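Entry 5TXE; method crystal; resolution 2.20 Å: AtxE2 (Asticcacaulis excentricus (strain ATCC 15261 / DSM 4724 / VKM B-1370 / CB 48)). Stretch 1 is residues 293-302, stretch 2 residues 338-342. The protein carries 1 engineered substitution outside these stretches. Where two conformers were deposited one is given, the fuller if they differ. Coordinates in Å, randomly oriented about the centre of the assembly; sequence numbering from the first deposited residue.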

ATOM      1  N   PRO A 293      16.278  15.487  29.121  1.00 46.21           N
ATOM      2  CA  PRO A 293      15.259  15.762  28.110  1.00 47.24           C
ATOM      3  C   PRO A 293      14.179  16.738  28.601  1.00 43.39           C
ATOM      4  O   PRO A 293      13.734  16.633  29.691  1.00 43.96           O
ATOM      5  CB  PRO A 293      14.655  14.380  27.837  1.00 51.61           C
ATOM      6  CG  PRO A 293      15.071  13.496  28.973  1.00 53.29           C
ATOM      7  CD  PRO A 293      16.337  14.058  29.514  1.00 50.36           C
ATOM      8  N   VAL A 294      13.803  17.698  27.798  1.00 44.33           N
ATOM      9  CA  VAL A 294      12.637  18.473  28.065  1.00 47.97           C
ATOM     10  C   VAL A 294      11.489  18.057  27.103  1.00 54.98           C
ATOM     11  O   VAL A 294      11.650  18.181  25.875  1.00 49.35           O
ATOM     12  CB  VAL A 294      12.932  19.962  27.862  1.00 47.45           C
ATOM     13  CG1 VAL A 294      11.666  20.787  28.115  1.00 49.43           C
ATOM     14  CG2 VAL A 294      14.069  20.395  28.774  1.00 48.26           C
ATOM     15  N   ARG A 295      10.342  17.612  27.664  1.00 56.62           N
ATOM     16  CA  ARG A 295       9.128  17.265  26.907  1.00 53.50           C
ATOM     17  C   ARG A 295       8.320  18.466  26.541  1.00 51.69           C
ATOM     18  O   ARG A 295       7.956  19.225  27.414  1.00 61.75           O
ATOM     19  CB  ARG A 295       8.181  16.414  27.730  1.00 62.71           C
ATOM     20  CG  ARG A 295       8.548  14.970  27.833  1.00 68.24           C
ATOM     21  CD  ARG A 295       7.432  14.230  28.563  1.00 76.23           C
ATOM     22  NE  ARG A 295       6.902  13.204  27.687  1.00 83.19           N
ATOM     23  CZ  ARG A 295       7.609  12.165  27.240  1.00 85.17           C
ATOM     24  NH1 ARG A 295       8.873  11.976  27.604  1.00 75.81           N
ATOM     25  NH2 ARG A 295       7.045  11.304  26.416  1.00 97.14           N
ATOM     26  N   CYS A 296       7.999  18.615  25.252  1.00 54.49           N
ATOM     27  CA  CYS A 296       7.037  19.626  24.782  1.00 55.83           C
ATOM     28  C   CYS A 296       5.656  19.245  25.261  1.00 60.21           C
ATOM     29  O   CYS A 296       5.275  18.071  25.185  1.00 52.85           O
ATOM     30  CB  CYS A 296       7.044  19.656  23.275  1.00 56.00           C
ATOM     31  SG  CYS A 296       5.848  20.752  22.515  1.00 54.55           S
ATOM     32  N   ASP A 297       4.894  20.199  25.775  1.00 67.39           N
ATOM     33  CA  ASP A 297       3.563  19.908  26.355  0.50 72.04           C
ATOM     34  C   ASP A 297       2.457  20.056  25.298  1.00 74.02           C
ATOM     35  O   ASP A 297       1.443  19.343  25.328  1.00 76.89           O
ATOM     36  CB  ASP A 297       3.283  20.768  27.617  0.50 68.63           C
ATOM     37  CG  ASP A 297       2.543  22.064  27.315  0.50 62.34           C
ATOM     38  OD1 ASP A 297       3.154  22.968  26.714  0.50 57.35           O
ATOM     39  OD2 ASP A 297       1.354  22.175  27.700  0.50 53.20           O
ATOM     40  N   GLU A 298       2.679  20.951  24.329  1.00 68.10           N
ATOM     41  CA  GLU A 298       1.653  21.316  23.356  1.00 64.97           C
ATOM     42  C   GLU A 298       1.069  20.085  22.660  1.00 62.71           C
ATOM     43  O   GLU A 298       1.730  19.064  22.461  1.00 61.72           O
ATOM     44  CB  GLU A 298       2.184  22.262  22.276  1.00 67.40           C
ATOM     45  CG  GLU A 298       3.071  23.398  22.751  1.00 78.02           C
ATOM     46  CD  GLU A 298       2.307  24.661  23.059  1.00 85.27           C
ATOM     47  OE1 GLU A 298       1.767  25.249  22.093  1.00 87.11           O
ATOM     48  OE2 GLU A 298       2.304  25.088  24.243  1.00 93.14           O
ATOM     49  N   GLU A 299      -0.188  20.211  22.290  1.00 58.88           N
ATOM     50  CA  GLU A 299      -0.896  19.144  21.628  1.00 59.44           C
ATOM     51  C   GLU A 299      -0.280  18.894  20.237  1.00 48.62           C
ATOM     52  O   GLU A 299      -0.211  17.770  19.751  1.00 46.68           O
ATOM     53  CB  GLU A 299      -2.402  19.514  21.533  1.00 63.13           C
ATOM     54  CG  GLU A 299      -3.318  18.319  21.282  1.00 68.01           C
ATOM     55  CD  GLU A 299      -3.315  17.884  19.831  1.00 70.30           C
ATOM     56  OE1 GLU A 299      -3.282  18.773  18.941  1.00 71.62           O
ATOM     57  OE2 GLU A 299      -3.295  16.659  19.578  1.00 69.54           O
ATOM     58  N   ALA A 300       0.148  19.957  19.596  1.00 42.46           N
ATOM     59  CA  ALA A 300       0.756  19.874  18.281  1.00 39.62           C
ATOM     60  C   ALA A 300       1.974  18.966  18.176  1.00 39.09           C
ATOM     61  O   ALA A 300       2.319  18.565  17.094  1.00 43.54           O
ATOM     62  CB  ALA A 300       1.133  21.263  17.843  1.00 40.74           C
ATOM     63  N   CYS A 301       2.610  18.642  19.291  1.00 41.48           N
ATOM     64  CA  CYS A 301       3.902  17.919  19.334  1.00 42.96           C
ATOM     65  C   CYS A 301       3.622  16.450  19.414  1.00 42.56           C
ATOM     66  O   CYS A 301       4.550  15.657  19.538  1.00 44.83           O
ATOM     67  CB  CYS A 301       4.736  18.336  20.605  1.00 46.94           C
ATOM     68  SG  CYS A 301       5.600  19.954  20.516  1.00 67.66           S
ATOM     69  N   GLN A 302       2.345  16.063  19.398  1.00 43.38           N
ATOM     70  CA  GLN A 302       1.975  14.633  19.541  1.00 42.35           C
ATOM     71  C   GLN A 302       1.891  13.897  18.234  1.00 39.07           C
ATOM     72  O   GLN A 302       1.321  14.396  17.262  1.00 35.20           O
ATOM     73  CB  GLN A 302       0.628  14.462  20.249  1.00 50.32           C
ATOM     74  CG  GLN A 302       0.572  15.125  21.623  1.00 58.53           C
ATOM     75  CD  GLN A 302      -0.167  14.301  22.623  1.00 63.50           C
ATOM     76  OE1 GLN A 302      -1.345  13.913  22.438  1.00 60.45           O
ATOM     77  NE2 GLN A 302       0.529  13.987  23.686  1.00 69.42           N
ATOM     78  N   ALA A 338      12.923  27.253  21.711  1.00 70.07           N
ATOM     79  CA  ALA A 338      11.810  26.969  22.596  1.00 67.12           C
ATOM     80  C   ALA A 338      11.007  25.767  22.089  1.00 64.45           C
ATOM     81  O   ALA A 338      11.446  25.054  21.178  1.00 63.14           O
ATOM     82  CB  ALA A 338      10.929  28.210  22.691  1.00 61.33           C
ATOM     83  N   LEU A 339       9.838  25.560  22.692  1.00 61.21           N
ATOM     84  CA  LEU A 339       8.904  24.484  22.324  1.00 55.97           C
ATOM     85  C   LEU A 339       7.503  25.018  22.027  1.00 49.68           C
ATOM     86  O   LEU A 339       6.521  24.626  22.666  1.00 50.89           O
ATOM     87  CB  LEU A 339       8.852  23.452  23.423  1.00 55.61           C
ATOM     88  CG  LEU A 339      10.208  22.772  23.580  1.00 56.53           C
ATOM     89  CD1 LEU A 339      10.209  21.892  24.810  1.00 54.88           C
ATOM     90  CD2 LEU A 339      10.570  21.934  22.355  1.00 59.25           C
ATOM     91  N   LYS A 340       7.454  25.908  21.038  1.00 46.36           N
ATOM     92  CA  LYS A 340       6.241  26.577  20.583  1.00 52.55           C
ATOM     93  C   LYS A 340       6.009  26.373  19.079  1.00 49.65           C
ATOM     94  O   LYS A 340       6.229  27.289  18.301  1.00 48.07           O
ATOM     95  CB  LYS A 340       6.351  28.101  20.832  1.00 57.18           C
ATOM     96  CG  LYS A 340       5.951  28.624  22.216  1.00 67.54           C
ATOM     97  CD  LYS A 340       5.123  27.693  23.100  1.00 71.38           C
ATOM     98  CE  LYS A 340       4.438  28.477  24.213  1.00 78.98           C
ATOM     99  NZ  LYS A 340       3.731  27.572  25.160  1.00 80.11           N
ATOM    100  N   PRO A 341       5.540  25.193  18.662  1.00 46.54           N
ATOM    101  CA  PRO A 341       5.314  24.974  17.230  1.00 42.13           C
ATOM    102  C   PRO A 341       4.146  25.751  16.696  1.00 41.72           C
ATOM    103  O   PRO A 341       3.173  25.926  17.379  1.00 42.11           O
ATOM    104  CB  PRO A 341       5.063  23.488  17.125  1.00 48.18           C
ATOM    105  CG  PRO A 341       4.757  23.033  18.495  1.00 48.93           C
ATOM    106  CD  PRO A 341       5.365  23.986  19.464  1.00 44.38           C
ATOM    107  N   VAL A 342       4.291  26.262  15.480  1.00 43.77           N
ATOM    108  CA  VAL A 342       3.238  26.963  14.771  1.00 49.85           C
ATOM    109  C   VAL A 342       2.889  26.228  13.460  1.00 47.00           C
ATOM    110  O   VAL A 342       3.778  25.882  12.671  1.00 48.60           O
ATOM    111  CB  VAL A 342       3.689  28.391  14.441  1.00 51.98           C
ATOM    112  CG1 VAL A 342       2.603  29.132  13.672  1.00 52.98           C
ATOM    113  CG2 VAL A 342       4.020  29.122  15.741  1.00 57.90           C
TER

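The contact is built around a disulfide. Cys296 SG and Cys301 SG lie 2.2 Å apart, closing a small loop that begins after the strand at Val294 and Arg295 and ends in a 3-10 turn over residues 299 to 301. The turn is held by a weak backbone hydrogen bond from Cys301 N to Glu298 O (3.3 Å), and Gln302 N donates to Glu299 O at 3.1 Å. The two cysteines reach each other from different rotamers, t for Cys296 and m for Cys301. Both are buried, and their sulfurs offer a polarizable, apolar surface to the second stretch.

Leu339 and Pro341 occupy that surface. Leu339 takes the m,t rotamer, a common leucine conformation, and its CA-to-CB bond points toward the first stretch. Its CD1 reaches the strand, lying 3.8 Å from Val294 CG1 and 3.9 Å from Cys296 CA, while its CB sits 4.1 Å from Cys296 SG. A branched side chain of this length suits the place because it can meet the disulfide near its root and the valine near its tip. Val294, in the t rotamer, supplies a methyl group at van der Waals distance.

Pro341 plays the corresponding part farther along. Its ring, puckered C-gamma endo, places CG 3.8 Å from Cys301 SG and 4.1 Å from Ala300 CB, with CD 4.5 Å from Cys296 SG. The rigid ring thus touches both sulfurs of the disulfide, and because the side chain is closed onto its own backbone N, it has little freedom to lose in packing. The single methyl of Ala300 points toward the second stretch and meets the proline ring directly.

Between Leu339 and Pro341 in sequence, Lys340 begins by pointing away: its CA-to-CB bond is directed away from the first stretch, yet its end returns. Chi1 is -85° (m) and chi2 is -17°, an almost eclipsed value between wells; beyond this bend chi3 and chi4 are both t, so the rest of the chain is extended. It carries NZ to 3.0 Å from Glu298 OE2, where it donates a hydrogen bond within a salt bridge. Glu298 points toward the second stretch from the outset, with chi1 m and chi2 at -92°, also off a well. Its aliphatic portion is used as well: CG lies 4.1 Å from Pro341 CD and 3.7 Å from Leu339 O. A glutamate therefore suits this position twice over, its methylene packing beside the proline while its carboxylate pairs with the lysine.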